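Local structure of putative fructosamine-3-kinase (Thermobifida fusca YX, 3F7W) at residues T136-S139 with E143-A146; H218-L223 with R252-L257; E61-D66 with A122-Y127; L151-R156 with H266-G271; V76-G81 with A88-D93. The protein is probably a kinase of the fructosamine kinase family, related to the protein kinases, though its substrate is not established. All blocks are in the same frame, centred on the assembly; numbering follows the deposited sequence. Where two conformers were deposited one is given.

Contact 1 of 5, residues T136-S139 with E143-A146; sequences TPRS and EFYA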
# COMPACT_ATOMS: atom_id res chain seq x y z
N THR A 136 15.53 2.38 -1.24
CA THR A 136 16.73 2.84 -1.98
C THR A 136 16.38 3.02 -3.44
O THR A 136 15.91 2.09 -4.09
CB THR A 136 17.90 1.86 -1.86
OG1 THR A 136 18.21 1.68 -0.48
CG2 THR A 136 19.17 2.39 -2.57
N PRO A 137 16.55 4.25 -3.96
CA PRO A 137 16.22 4.48 -5.36
C PRO A 137 17.00 3.60 -6.32
O PRO A 137 18.20 3.41 -6.12
CB PRO A 137 16.56 5.97 -5.56
CG PRO A 137 16.45 6.57 -4.21
CD PRO A 137 16.92 5.50 -3.27
N ARG A 138 16.31 3.09 -7.33
CA ARG A 138 16.87 2.22 -8.35
C ARG A 138 16.28 2.58 -9.70
O ARG A 138 15.16 3.08 -9.78
CB ARG A 138 16.58 0.74 -8.05
CG ARG A 138 16.96 0.26 -6.67
CD ARG A 138 18.46 0.29 -6.45
NE ARG A 138 19.17 -0.63 -7.33
CZ ARG A 138 19.40 -1.91 -7.07
NH1 ARG A 138 18.96 -2.48 -5.96
NH2 ARG A 138 20.07 -2.64 -7.93
N SER A 139 17.03 2.31 -10.76
CA SER A 139 16.63 2.77 -12.07
C SER A 139 15.89 1.70 -12.89
O SER A 139 15.25 2.03 -13.88
CB SER A 139 17.88 3.24 -12.83
OG SER A 139 18.83 2.19 -12.91
N GLU A 143 15.86 -5.58 -10.88
CA GLU A 143 16.81 -5.48 -9.77
C GLU A 143 16.16 -4.95 -8.48
O GLU A 143 16.39 -5.45 -7.39
CB GLU A 143 17.98 -4.58 -10.17
CG GLU A 143 18.92 -5.18 -11.22
CD GLU A 143 18.33 -5.30 -12.64
OE1 GLU A 143 17.38 -4.57 -13.03
OE2 GLU A 143 18.87 -6.15 -13.38
N PHE A 144 15.40 -3.87 -8.62
CA PHE A 144 14.66 -3.33 -7.52
C PHE A 144 13.74 -4.38 -6.87
O PHE A 144 13.72 -4.56 -5.65
CB PHE A 144 13.84 -2.13 -8.03
CG PHE A 144 12.83 -1.64 -7.07
CD1 PHE A 144 13.20 -0.92 -5.94
CD2 PHE A 144 11.47 -1.87 -7.30
CE1 PHE A 144 12.25 -0.47 -5.05
CE2 PHE A 144 10.52 -1.40 -6.41
CZ PHE A 144 10.91 -0.71 -5.29
N TYR A 145 12.98 -5.10 -7.70
CA TYR A 145 11.99 -6.04 -7.17
C TYR A 145 12.69 -7.20 -6.46
O TYR A 145 12.38 -7.50 -5.31
CB TYR A 145 11.13 -6.55 -8.31
CG TYR A 145 9.89 -7.29 -7.86
CD1 TYR A 145 8.93 -6.66 -7.09
CD2 TYR A 145 9.65 -8.60 -8.26
CE1 TYR A 145 7.75 -7.32 -6.71
CE2 TYR A 145 8.48 -9.27 -7.89
CZ TYR A 145 7.53 -8.62 -7.10
OH TYR A 145 6.38 -9.27 -6.71
N ALA A 146 13.66 -7.82 -7.14
CA ALA A 146 14.40 -8.95 -6.57
C ALA A 146 15.06 -8.56 -5.24
O ALA A 146 14.83 -9.19 -4.22
CB ALA A 146 15.42 -9.50 -7.56
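Arg138 lies against Phe144 with the aliphatic root of its side chain. Its CB is 4.0 Å from Phe144 CB. Its CG comes to the edge of the phenyl ring, near the ring plane, 4.0 Å from Phe144 CD1. Phe144 holds the ring there with CG trans to its own backbone N (chi1 169°). The arginine chain bends at both chi2 and chi3. These bends carry the guanidinium toward the helix, where NH2 approaches Glu143 CB at 3.6 Å. The guanidinium stands almost perpendicular to the phenyl ring, so the two do not stack. It does not pair with the Glu143 carboxylate either, which bends away to Thr140. Its NH1 instead forms a salt bridge with Glu147 and a hydrogen bond with Gln148, one turn further along. Replacing Arg138 by an alanine would lose the methylenes beside Phe144 and is likely to leave the Glu147 carboxylate without its partner. Gln148 also donates to Thr136 O, which ties down the start of 136-139. The contact is a loop after strand 131-133 that packs back on the first turns of helix 141-159, the helix it precedes.

Contact 2 of 5, residues H218-L223 with R252-L257; sequences HREADL and RARIPL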
# COMPACT_ATOMS: atom_id res chain seq x y z
N HIS A 218 6.16 -0.66 -9.96
CA HIS A 218 5.47 -1.03 -11.16
C HIS A 218 3.98 -0.87 -10.90
O HIS A 218 3.46 -1.41 -9.93
CB HIS A 218 5.80 -2.47 -11.56
CG HIS A 218 5.58 -2.74 -13.00
ND1 HIS A 218 4.35 -2.56 -13.62
CD2 HIS A 218 6.43 -3.16 -13.97
CE1 HIS A 218 4.45 -2.89 -14.89
NE2 HIS A 218 5.70 -3.27 -15.13
N ARG A 219 3.30 -0.15 -11.78
CA ARG A 219 1.85 0.07 -11.58
C ARG A 219 1.05 -1.24 -11.54
O ARG A 219 0.03 -1.30 -10.89
CB ARG A 219 1.30 1.01 -12.64
CG ARG A 219 1.38 0.54 -14.09
CD ARG A 219 1.50 1.75 -15.05
NE ARG A 219 1.36 1.39 -16.47
CZ ARG A 219 0.25 1.51 -17.20
NH1 ARG A 219 -0.88 1.95 -16.69
NH2 ARG A 219 0.27 1.15 -18.48
N GLU A 220 1.53 -2.28 -12.23
CA GLU A 220 0.90 -3.61 -12.16
C GLU A 220 0.83 -4.16 -10.73
O GLU A 220 -0.06 -4.93 -10.44
CB GLU A 220 1.56 -4.60 -13.12
CG GLU A 220 1.26 -4.28 -14.62
CD GLU A 220 1.98 -5.17 -15.63
OE1 GLU A 220 2.29 -6.35 -15.32
OE2 GLU A 220 2.22 -4.69 -16.75
N ALA A 221 1.75 -3.74 -9.85
CA ALA A 221 1.74 -4.16 -8.45
C ALA A 221 0.41 -3.85 -7.79
O ALA A 221 -0.19 -4.72 -7.16
CB ALA A 221 2.90 -3.50 -7.65
N ASP A 222 -0.06 -2.62 -7.93
CA ASP A 222 -1.30 -2.21 -7.24
C ASP A 222 -2.50 -3.00 -7.77
O ASP A 222 -3.34 -3.47 -7.01
CB ASP A 222 -1.56 -0.70 -7.41
CG ASP A 222 -0.78 0.18 -6.38
OD1 ASP A 222 -0.11 -0.32 -5.45
OD2 ASP A 222 -0.85 1.43 -6.54
N LEU A 223 -2.58 -3.14 -9.08
CA LEU A 223 -3.67 -3.88 -9.71
C LEU A 223 -3.62 -5.36 -9.35
O LEU A 223 -4.65 -6.01 -9.20
CB LEU A 223 -3.67 -3.68 -11.22
CG LEU A 223 -4.45 -2.45 -11.73
CD1 LEU A 223 -4.22 -1.25 -10.84
CD2 LEU A 223 -4.06 -2.14 -13.16
N ARG A 252 -2.13 -9.73 -17.76
CA ARG A 252 -2.85 -10.75 -16.99
C ARG A 252 -1.93 -11.88 -16.56
O ARG A 252 -1.96 -12.31 -15.40
CB ARG A 252 -4.05 -11.32 -17.74
CG ARG A 252 -5.33 -10.56 -17.50
CD ARG A 252 -6.52 -11.20 -18.23
NE ARG A 252 -7.41 -10.15 -18.73
CZ ARG A 252 -8.42 -9.60 -18.05
NH1 ARG A 252 -8.72 -10.00 -16.83
NH2 ARG A 252 -9.14 -8.65 -18.62
N ALA A 253 -1.10 -12.35 -17.49
CA ALA A 253 -0.17 -13.45 -17.22
C ALA A 253 0.88 -13.09 -16.16
O ALA A 253 1.40 -13.98 -15.46
CB ALA A 253 0.54 -13.89 -18.52
N ARG A 254 1.20 -11.79 -16.06
CA ARG A 254 2.16 -11.30 -15.06
C ARG A 254 1.59 -11.03 -13.65
O ARG A 254 2.34 -10.69 -12.74
CB ARG A 254 2.84 -10.03 -15.57
CG ARG A 254 3.74 -10.25 -16.77
CD ARG A 254 4.55 -8.98 -17.10
NE ARG A 254 3.68 -7.85 -17.45
CZ ARG A 254 3.23 -7.59 -18.67
NH1 ARG A 254 3.57 -8.36 -19.71
NH2 ARG A 254 2.45 -6.55 -18.87
N ILE A 255 0.29 -11.20 -13.47
CA ILE A 255 -0.32 -10.97 -12.15
C ILE A 255 0.36 -11.76 -11.02
O ILE A 255 0.72 -11.16 -10.02
CB ILE A 255 -1.86 -11.14 -12.16
CG1 ILE A 255 -2.49 -10.01 -13.02
CG2 ILE A 255 -2.41 -11.13 -10.71
CD1 ILE A 255 -3.95 -10.16 -13.26
N PRO A 256 0.55 -13.09 -11.15
CA PRO A 256 1.28 -13.78 -10.07
C PRO A 256 2.66 -13.21 -9.70
O PRO A 256 3.01 -13.15 -8.49
CB PRO A 256 1.41 -15.22 -10.59
CG PRO A 256 0.33 -15.38 -11.59
CD PRO A 256 0.08 -14.02 -12.19
N LEU A 257 3.45 -12.84 -10.70
CA LEU A 257 4.78 -12.27 -10.48
C LEU A 257 4.69 -11.12 -9.51
O LEU A 257 5.45 -11.05 -8.54
CB LEU A 257 5.40 -11.79 -11.81
CG LEU A 257 6.75 -11.07 -11.74
CD1 LEU A 257 7.83 -11.99 -11.23
CD2 LEU A 257 7.09 -10.48 -13.12
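Glu220 and Arg254 form a two-pronged, side-on salt bridge between the first turn of helix 219-229 and the early, weakly bonded part of helix 251-270. Arg254 NE donates to Glu220 OE1 at 3.0 Å, using the syn lone pair of that oxygen. Arg254 NH2 donates to Glu220 OE2 at 2.8 Å, also on the syn side but somewhat out of the carboxylate plane. Both bonds are fairly straight, with N-H...O angles of 161° and 163°. Both oxygens lie close to the guanidinium plane, while the two flat groups are twisted by 33°. Two separate bonds fix the rotation of each group. Glu220 runs out extended beyond CG, whereas Arg254 bends at chi3 to turn its NE edge to the acid. Arg254 has further partners: NH1 donates to Glu249 O and NH2 to Ala248 O. The glutamate is buried, so the arginine probably helps to keep it ionised. His218 sits at the N-cap of helix 219-229, and its ND1 accepts from Glu220 N at 3.2 Å, in the imidazole plane. On the far side of the helix Asp222 reaches His113 of helix 99-114 and the backbone N of His192 and Gly193; an aspartate bonded to the backbone of what is probably the catalytic loop is consistent with helix 219-229 matching the F helix of protein kinases. Helix 219-229 meets helix 251-270 through Glu220, and strand 189-191 through Ala221.

Contact 3 of 5, residues E61-D66 with A122-Y127; sequences EALGLD and ATWDGY. With EDO (1,2-ethanediol), chain G.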
# COMPACT_ATOMS: atom_id res chain seq x y z
N GLU A 61 4.36 7.19 6.05
CA GLU A 61 2.97 7.35 5.67
C GLU A 61 2.64 8.84 5.36
O GLU A 61 1.99 9.10 4.36
CB GLU A 61 2.01 6.78 6.70
CG GLU A 61 0.55 6.78 6.14
CD GLU A 61 -0.49 6.07 6.95
OE1 GLU A 61 -0.17 5.29 7.85
OE2 GLU A 61 -1.69 6.32 6.66
N ALA A 62 3.07 9.76 6.21
CA ALA A 62 2.77 11.21 5.99
C ALA A 62 3.36 11.66 4.64
O ALA A 62 2.67 12.34 3.83
CB ALA A 62 3.28 12.09 7.15
N LEU A 63 4.62 11.33 4.42
CA LEU A 63 5.30 11.72 3.17
C LEU A 63 4.71 10.97 1.99
O LEU A 63 4.55 11.54 0.89
CB LEU A 63 6.81 11.51 3.27
CG LEU A 63 7.57 12.39 4.31
CD1 LEU A 63 9.08 12.26 4.13
CD2 LEU A 63 7.15 13.85 4.23
N GLY A 64 4.37 9.70 2.19
CA GLY A 64 3.80 8.89 1.13
C GLY A 64 2.42 9.41 0.74
O GLY A 64 2.11 9.49 -0.43
N LEU A 65 1.62 9.80 1.72
CA LEU A 65 0.30 10.38 1.43
C LEU A 65 0.44 11.69 0.64
O LEU A 65 -0.30 11.92 -0.34
CB LEU A 65 -0.50 10.62 2.72
CG LEU A 65 -1.13 9.43 3.43
CD1 LEU A 65 -1.60 9.78 4.87
CD2 LEU A 65 -2.28 8.81 2.60
N ASP A 66 1.40 12.54 1.03
CA ASP A 66 1.60 13.82 0.36
C ASP A 66 2.02 13.60 -1.08
O ASP A 66 1.56 14.27 -1.99
CB ASP A 66 2.63 14.66 1.11
CG ASP A 66 2.99 15.95 0.39
OD1 ASP A 66 2.14 16.85 0.33
OD2 ASP A 66 4.12 16.06 -0.09
N ALA A 122 11.93 5.44 -3.11
CA ALA A 122 11.50 6.73 -2.56
C ALA A 122 12.64 7.40 -1.81
O ALA A 122 13.67 6.77 -1.57
CB ALA A 122 10.27 6.60 -1.66
N THR A 123 12.48 8.69 -1.49
CA THR A 123 13.51 9.45 -0.81
C THR A 123 13.44 9.26 0.71
O THR A 123 14.33 9.67 1.41
CB THR A 123 13.44 10.97 -1.16
OG1 THR A 123 12.14 11.47 -0.87
CG2 THR A 123 13.76 11.21 -2.64
N TRP A 124 12.38 8.63 1.21
CA TRP A 124 12.23 8.36 2.64
C TRP A 124 12.32 6.85 2.91
O TRP A 124 12.02 6.03 2.04
CB TRP A 124 10.89 8.93 3.15
CG TRP A 124 9.72 8.31 2.49
CD1 TRP A 124 9.14 7.11 2.79
CD2 TRP A 124 9.01 8.82 1.35
NE1 TRP A 124 8.13 6.84 1.91
CE2 TRP A 124 8.03 7.87 1.01
CE3 TRP A 124 9.14 9.97 0.56
CZ2 TRP A 124 7.17 8.04 -0.05
CZ3 TRP A 124 8.26 10.16 -0.50
CH2 TRP A 124 7.28 9.20 -0.79
N ASP A 125 12.70 6.48 4.12
CA ASP A 125 12.79 5.06 4.49
C ASP A 125 11.41 4.45 4.56
O ASP A 125 10.47 5.06 5.07
CB ASP A 125 13.46 4.90 5.85
CG ASP A 125 14.96 5.29 5.85
OD1 ASP A 125 15.61 5.34 4.79
OD2 ASP A 125 15.48 5.51 6.95
N GLY A 126 11.25 3.25 4.01
CA GLY A 126 9.94 2.65 3.91
C GLY A 126 9.57 1.63 4.95
O GLY A 126 10.43 1.06 5.64
N TYR A 127 8.26 1.41 5.06
CA TYR A 127 7.68 0.35 5.87
C TYR A 127 6.54 -0.31 5.11
O TYR A 127 5.79 0.34 4.34
CB TYR A 127 7.13 0.88 7.21
CG TYR A 127 8.21 1.20 8.21
CD1 TYR A 127 8.70 0.20 9.05
CD2 TYR A 127 8.81 2.46 8.24
CE1 TYR A 127 9.73 0.46 9.96
CE2 TYR A 127 9.82 2.73 9.16
CZ TYR A 127 10.29 1.73 10.00
OH TYR A 127 11.31 1.99 10.91
C1 EDO G . 1.01 3.83 11.01
O1 EDO G . 0.21 2.97 10.19
C2 EDO G . 2.28 4.10 10.28
O2 EDO G . 1.88 4.89 9.18
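Leu63 and Gly64 lie over one face of the Trp124 indole. Leu63 CB sits above the six-membered ring, offset toward its rim, in a CH-pi contact 4.1 Å from the centroid. The approach is 21° off the ring normal. Leu63 CD1 reaches back to Trp124 CB at 3.9 Å, and the two side chains slide past each other in opposite directions. Further along the indole the helix backbone takes over. Gly64 CA is 3.7 Å from Trp124 CZ2, and a beta carbon on this glycine would also stand close to that atom. Ala122 CB lies over the centre of the opposite face, so the ring is sandwiched between the helix and its own loop. Trp124 takes the crowded position for CG, between backbone N and carbonyl carbon (chi1 61°), which puts the indole across helix 57-68. That helix probably corresponds to the C helix of the protein-kinase fold. Its Glu61 makes a salt bridge with Lys45, consistent with the pairing of C-helix glutamate and strand lysine in active kinases. Trp124 belongs to the loop that leads into strand 126-128, so the contact joins this loop to the face of the helix that bears Leu63. Trp67 meets the indole edge-to-face from the next turn. An alanine in place of Trp124 would probably open a gap between Gly64 and Ala122 and leave Leu63 without its aromatic cover. Away from the indole, a 1,2-ethanediol molecule, probably from the crystallisation liquor, lies at the carboxylate of Glu61 and is also hydrogen-bonded to Lys45.

Contact 4 of 5, residues L151-R156 with H266-G271; sequences LPYLRR and HVCLFG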
# COMPACT_ATOMS: atom_id res chain seq x y z
N LEU A 151 13.79 -10.57 -1.96
CA LEU A 151 14.81 -11.29 -1.19
C LEU A 151 14.74 -11.02 0.32
O LEU A 151 14.84 -11.95 1.13
CB LEU A 151 16.22 -11.03 -1.75
CG LEU A 151 16.57 -11.78 -3.04
CD1 LEU A 151 17.93 -11.34 -3.67
CD2 LEU A 151 16.59 -13.28 -2.78
N PRO A 152 14.61 -9.75 0.73
CA PRO A 152 14.58 -9.50 2.18
C PRO A 152 13.49 -10.29 2.94
O PRO A 152 13.76 -10.83 4.01
CB PRO A 152 14.43 -7.97 2.27
CG PRO A 152 14.93 -7.46 0.99
CD PRO A 152 14.54 -8.50 -0.04
N TYR A 153 12.29 -10.40 2.36
CA TYR A 153 11.16 -11.08 3.02
C TYR A 153 11.28 -12.59 2.87
O TYR A 153 10.88 -13.34 3.75
CB TYR A 153 9.82 -10.57 2.44
CG TYR A 153 9.79 -9.06 2.51
CD1 TYR A 153 9.67 -8.43 3.74
CD2 TYR A 153 9.99 -8.28 1.38
CE1 TYR A 153 9.71 -7.04 3.84
CE2 TYR A 153 10.03 -6.87 1.47
CZ TYR A 153 9.90 -6.27 2.72
OH TYR A 153 9.97 -4.92 2.87
N LEU A 154 11.82 -13.04 1.74
CA LEU A 154 12.13 -14.47 1.56
C LEU A 154 13.11 -14.98 2.63
O LEU A 154 12.87 -16.02 3.26
CB LEU A 154 12.69 -14.71 0.15
CG LEU A 154 12.99 -16.17 -0.25
CD1 LEU A 154 11.66 -16.96 -0.31
CD2 LEU A 154 13.71 -16.19 -1.61
N ARG A 155 14.20 -14.24 2.83
CA ARG A 155 15.19 -14.61 3.84
C ARG A 155 14.61 -14.56 5.24
O ARG A 155 14.86 -15.45 6.05
CB ARG A 155 16.43 -13.71 3.77
CG ARG A 155 17.14 -13.69 2.41
CD ARG A 155 17.81 -15.01 2.07
NE ARG A 155 18.35 -14.99 0.71
CZ ARG A 155 18.10 -15.88 -0.25
NH1 ARG A 155 17.33 -16.93 -0.02
NH2 ARG A 155 18.66 -15.73 -1.44
N ARG A 156 13.80 -13.54 5.52
CA ARG A 156 13.19 -13.41 6.83
C ARG A 156 12.25 -14.59 7.13
O ARG A 156 12.31 -15.17 8.20
CB ARG A 156 12.43 -12.10 6.94
CG ARG A 156 11.92 -11.84 8.32
CD ARG A 156 11.11 -10.57 8.39
NE ARG A 156 10.56 -10.46 9.73
CZ ARG A 156 11.22 -9.96 10.77
NH1 ARG A 156 12.46 -9.52 10.65
NH2 ARG A 156 10.62 -9.91 11.96
N HIS A 266 3.16 -11.28 3.79
CA HIS A 266 2.09 -11.91 4.60
C HIS A 266 2.63 -13.12 5.38
O HIS A 266 2.31 -13.31 6.56
CB HIS A 266 0.89 -12.26 3.74
CG HIS A 266 0.32 -11.09 3.01
ND1 HIS A 266 0.37 -9.80 3.52
CD2 HIS A 266 -0.27 -10.99 1.80
CE1 HIS A 266 -0.15 -8.96 2.65
NE2 HIS A 266 -0.57 -9.66 1.60
N VAL A 267 3.46 -13.91 4.71
CA VAL A 267 4.06 -15.07 5.36
C VAL A 267 4.95 -14.57 6.50
O VAL A 267 4.91 -15.12 7.61
CB VAL A 267 4.83 -15.96 4.37
CG1 VAL A 267 5.61 -17.07 5.14
CG2 VAL A 267 3.85 -16.62 3.42
N CYS A 268 5.67 -13.48 6.27
CA CYS A 268 6.48 -12.88 7.36
C CYS A 268 5.66 -12.43 8.55
O CYS A 268 6.02 -12.73 9.68
CB CYS A 268 7.31 -11.71 6.85
SG CYS A 268 8.72 -12.24 5.86
N LEU A 269 4.59 -11.70 8.29
CA LEU A 269 3.78 -11.06 9.31
C LEU A 269 2.78 -11.98 9.97
O LEU A 269 2.52 -11.83 11.17
CB LEU A 269 3.04 -9.85 8.74
CG LEU A 269 3.86 -8.62 8.41
CD1 LEU A 269 2.92 -7.57 7.79
CD2 LEU A 269 4.58 -8.09 9.66
N PHE A 270 2.23 -12.93 9.22
CA PHE A 270 1.05 -13.69 9.67
C PHE A 270 1.25 -15.19 9.68
O PHE A 270 0.41 -15.92 10.21
CB PHE A 270 -0.19 -13.29 8.84
CG PHE A 270 -0.46 -11.80 8.89
CD1 PHE A 270 -0.81 -11.21 10.08
CD2 PHE A 270 -0.29 -10.99 7.76
CE1 PHE A 270 -1.01 -9.86 10.17
CE2 PHE A 270 -0.48 -9.63 7.85
CZ PHE A 270 -0.86 -9.06 9.09
N GLY A 271 2.34 -15.67 9.08
CA GLY A 271 2.75 -17.05 9.21
C GLY A 271 2.29 -17.98 8.11
O GLY A 271 2.02 -17.57 6.98
O HOH W 1 7.82 -10.74 10.39
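The Tyr153 ring is met at its edge, near its plane, by the sulfur of Cys268. The ring of His261 meets Tyr153 with the planes at about 65°. The guanidinium of Arg156 is also approached at its edge: water 1 lies in its plane and accepts from Arg156 NE at 2.8 Å. The same water donates a weak bond to Cys268 O. Within the two segments, Cys268 SG makes the direct contacts. It lies 4.0 Å from Tyr153 CB and 3.2 Å from the carbonyl oxygen Tyr153 O. It also meets the methylenes of Arg156, with CB and CD both at 3.9 Å. Arg156 has CG trans to its backbone N (chi1 -173°) and is extended as far as NE. That straight chain lays the methylenes along the sulfur and brings NE to the water. The phenol end of Tyr153 bonds to Pro132 O. Leu264 and Val265 also pack on Tyr153, and Leu131 of strand 131-133 packs on both Cys268 and Arg156. The contact joins helix 141-159 to the last turns of helix 251-270. The CA atoms of Tyr153 and Cys268 are 6.6 Å apart, with the cysteine side chain pointing at helix 141-159. No direct hydrogen bond spans the two segments. Between them the direct contact is therefore van der Waals packing of the sulfur, supplemented by one water at the arginine end.

Contact 5 of 5, residues V76-G81 with A88-D93; sequences VPQVAG and AMEWVD. With EDO (1,2-ethanediol), chain H.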
# COMPACT_ATOMS: atom_id res chain seq x y z
N VAL A 76 -6.52 9.87 -2.49
CA VAL A 76 -5.68 9.84 -1.28
C VAL A 76 -6.23 10.86 -0.28
O VAL A 76 -6.43 12.02 -0.64
CB VAL A 76 -4.21 10.22 -1.63
CG1 VAL A 76 -3.31 10.15 -0.40
CG2 VAL A 76 -3.68 9.32 -2.74
N PRO A 77 -6.39 10.46 0.99
CA PRO A 77 -6.82 11.48 1.99
C PRO A 77 -5.78 12.57 2.22
O PRO A 77 -4.56 12.31 2.18
CB PRO A 77 -6.97 10.69 3.28
CG PRO A 77 -6.87 9.31 2.92
CD PRO A 77 -6.14 9.17 1.62
N GLN A 78 -6.27 13.78 2.51
CA GLN A 78 -5.43 14.90 2.89
C GLN A 78 -4.99 14.76 4.36
O GLN A 78 -5.76 14.33 5.20
CB GLN A 78 -6.21 16.20 2.73
CG GLN A 78 -6.78 16.46 1.35
CD GLN A 78 -7.51 17.79 1.30
OE1 GLN A 78 -7.89 18.32 2.35
NE2 GLN A 78 -7.71 18.33 0.10
N VAL A 79 -3.76 15.14 4.62
CA VAL A 79 -3.19 15.07 5.96
C VAL A 79 -3.41 16.44 6.61
O VAL A 79 -3.11 17.46 6.01
CB VAL A 79 -1.70 14.74 5.87
CG1 VAL A 79 -1.05 14.83 7.25
CG2 VAL A 79 -1.55 13.30 5.28
N ALA A 80 -3.98 16.43 7.81
CA ALA A 80 -4.22 17.65 8.60
C ALA A 80 -2.98 17.99 9.44
O ALA A 80 -2.70 19.16 9.71
CB ALA A 80 -5.43 17.46 9.50
N GLY A 81 -2.24 16.98 9.84
CA GLY A 81 -1.02 17.20 10.62
C GLY A 81 -0.37 15.90 11.02
O GLY A 81 -1.02 14.87 11.10
N ALA A 88 -2.87 12.68 11.59
CA ALA A 88 -4.27 13.17 11.52
C ALA A 88 -4.57 13.47 10.05
O ALA A 88 -3.83 14.24 9.40
CB ALA A 88 -4.46 14.43 12.33
N MSE A 89 -5.64 12.86 9.54
CA MSE A 89 -6.03 12.99 8.17
C MSE A 89 -7.52 13.10 8.03
O MSE A 89 -8.27 12.88 8.98
CB MSE A 89 -5.53 11.80 7.35
CG MSE A 89 -6.21 10.52 7.63
SE MSE A 89 -5.36 9.10 6.58
CE MSE A 89 -3.70 9.12 7.59
N GLU A 90 -7.95 13.39 6.81
CA GLU A 90 -9.34 13.41 6.44
C GLU A 90 -10.07 12.11 6.83
O GLU A 90 -9.56 11.00 6.58
CB GLU A 90 -9.35 13.65 4.92
CG GLU A 90 -10.63 13.72 4.24
CD GLU A 90 -10.45 14.01 2.74
OE1 GLU A 90 -9.29 14.01 2.23
OE2 GLU A 90 -11.49 14.23 2.09
N TRP A 91 -11.23 12.23 7.46
CA TRP A 91 -12.09 11.10 7.79
C TRP A 91 -12.97 10.77 6.59
O TRP A 91 -13.53 11.67 5.96
CB TRP A 91 -12.98 11.42 9.00
CG TRP A 91 -13.97 10.34 9.32
CD1 TRP A 91 -15.27 10.25 8.87
CD2 TRP A 91 -13.75 9.20 10.15
NE1 TRP A 91 -15.85 9.10 9.36
CE2 TRP A 91 -14.94 8.44 10.15
CE3 TRP A 91 -12.66 8.73 10.90
CZ2 TRP A 91 -15.07 7.25 10.86
CZ3 TRP A 91 -12.78 7.54 11.59
CH2 TRP A 91 -14.00 6.82 11.59
N VAL A 92 -13.07 9.48 6.29
CA VAL A 92 -13.88 8.98 5.19
C VAL A 92 -15.06 8.21 5.77
O VAL A 92 -14.87 7.31 6.57
CB VAL A 92 -13.05 8.02 4.27
CG1 VAL A 92 -13.91 7.57 3.07
CG2 VAL A 92 -11.79 8.72 3.77
N ASP A 93 -16.26 8.56 5.34
CA ASP A 93 -17.45 7.76 5.67
C ASP A 93 -17.75 6.83 4.50
O ASP A 93 -18.15 7.28 3.42
CB ASP A 93 -18.65 8.64 5.99
CG ASP A 93 -18.60 9.19 7.42
OD1 ASP A 93 -18.54 8.39 8.41
OD2 ASP A 93 -18.60 10.43 7.55
C1 EDO H . -10.84 17.77 3.53
O1 EDO H . -11.06 18.15 2.17
C2 EDO H . -11.38 18.86 4.44
O2 EDO H . -11.87 18.24 5.63
O HOH W 2 -9.03 13.34 -0.46
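Ala88, Pro77 and Glu90 bury more surface here than the other residues of the two segments. The contact lies in and just before the beta hairpin of strands 79-83 and 86-90, at one edge of the five-stranded antiparallel sheet of the N-terminal lobe of a kinase-like fold. Ala88 faces a classic beta bulge. Its carbonyl accepts twice, from Ala80 N at 2.7 Å and from Gly81 N at 3.2 Å, both from the same face of the carbonyl plane. Ala88 N in turn donates to Gly81 O. Beyond the bulge, Val79 and Met89 form a non-hydrogen-bonded pair. Pro77 lies outside the regular strand and packs side by side with Met89, a selenomethionine. Its CG is 4.0 Å from the selenium, and its CB also meets Glu90 CB. Met89 CG occupies the position between backbone N and carbonyl carbon (chi1 71°), and the chain runs straight at chi2 and bends at chi3. Leu65 of helix 57-68 packs on Met89 and Val79. Glu90 bonds to Gln78 through both backbone and side chain: Glu90 N donates to Gln78 O at 2.9 Å. Glu90 O and Val92 N hydrogen-bond an unidentified ligand, probably from the crystallisation liquor, consistent with a nucleotide pocket like that at the protein-kinase hinge. The extended Glu90 side chain (chi1 180°) lies alongside the Pro77-Gln78 backbone. Gln78 N donates to Glu90 OE1 at 3.0 Å with an N-H...O angle of 173°, and water 2 links that same oxygen to Val76 O.

Contact 5 lies in the N-terminal sheet. Contact 3 joins helix 57-68, next to it, to the loop leading into strand 126-128. Their centres are about 16 Å apart, and they meet through Leu65, whose CD1 is 3.5 Å from Met89 CE. The unidentified ligand lies beside contact 5, and Glu61 of contact 3 pairs with Lys45 outside it. Contacts 1, 2 and 4 belong to the helical part. Contacts 1 and 4 share helix 141-159, and contacts 2 and 4 share helix 251-270. Contact 1 touches contact 2 where Tyr145 OH lies 2.7 Å from Leu257 O, and contact 3 through Pro137 and Ala122. Contacts 1 and 4 each lie about 30 Å from contact 5, centre to centre.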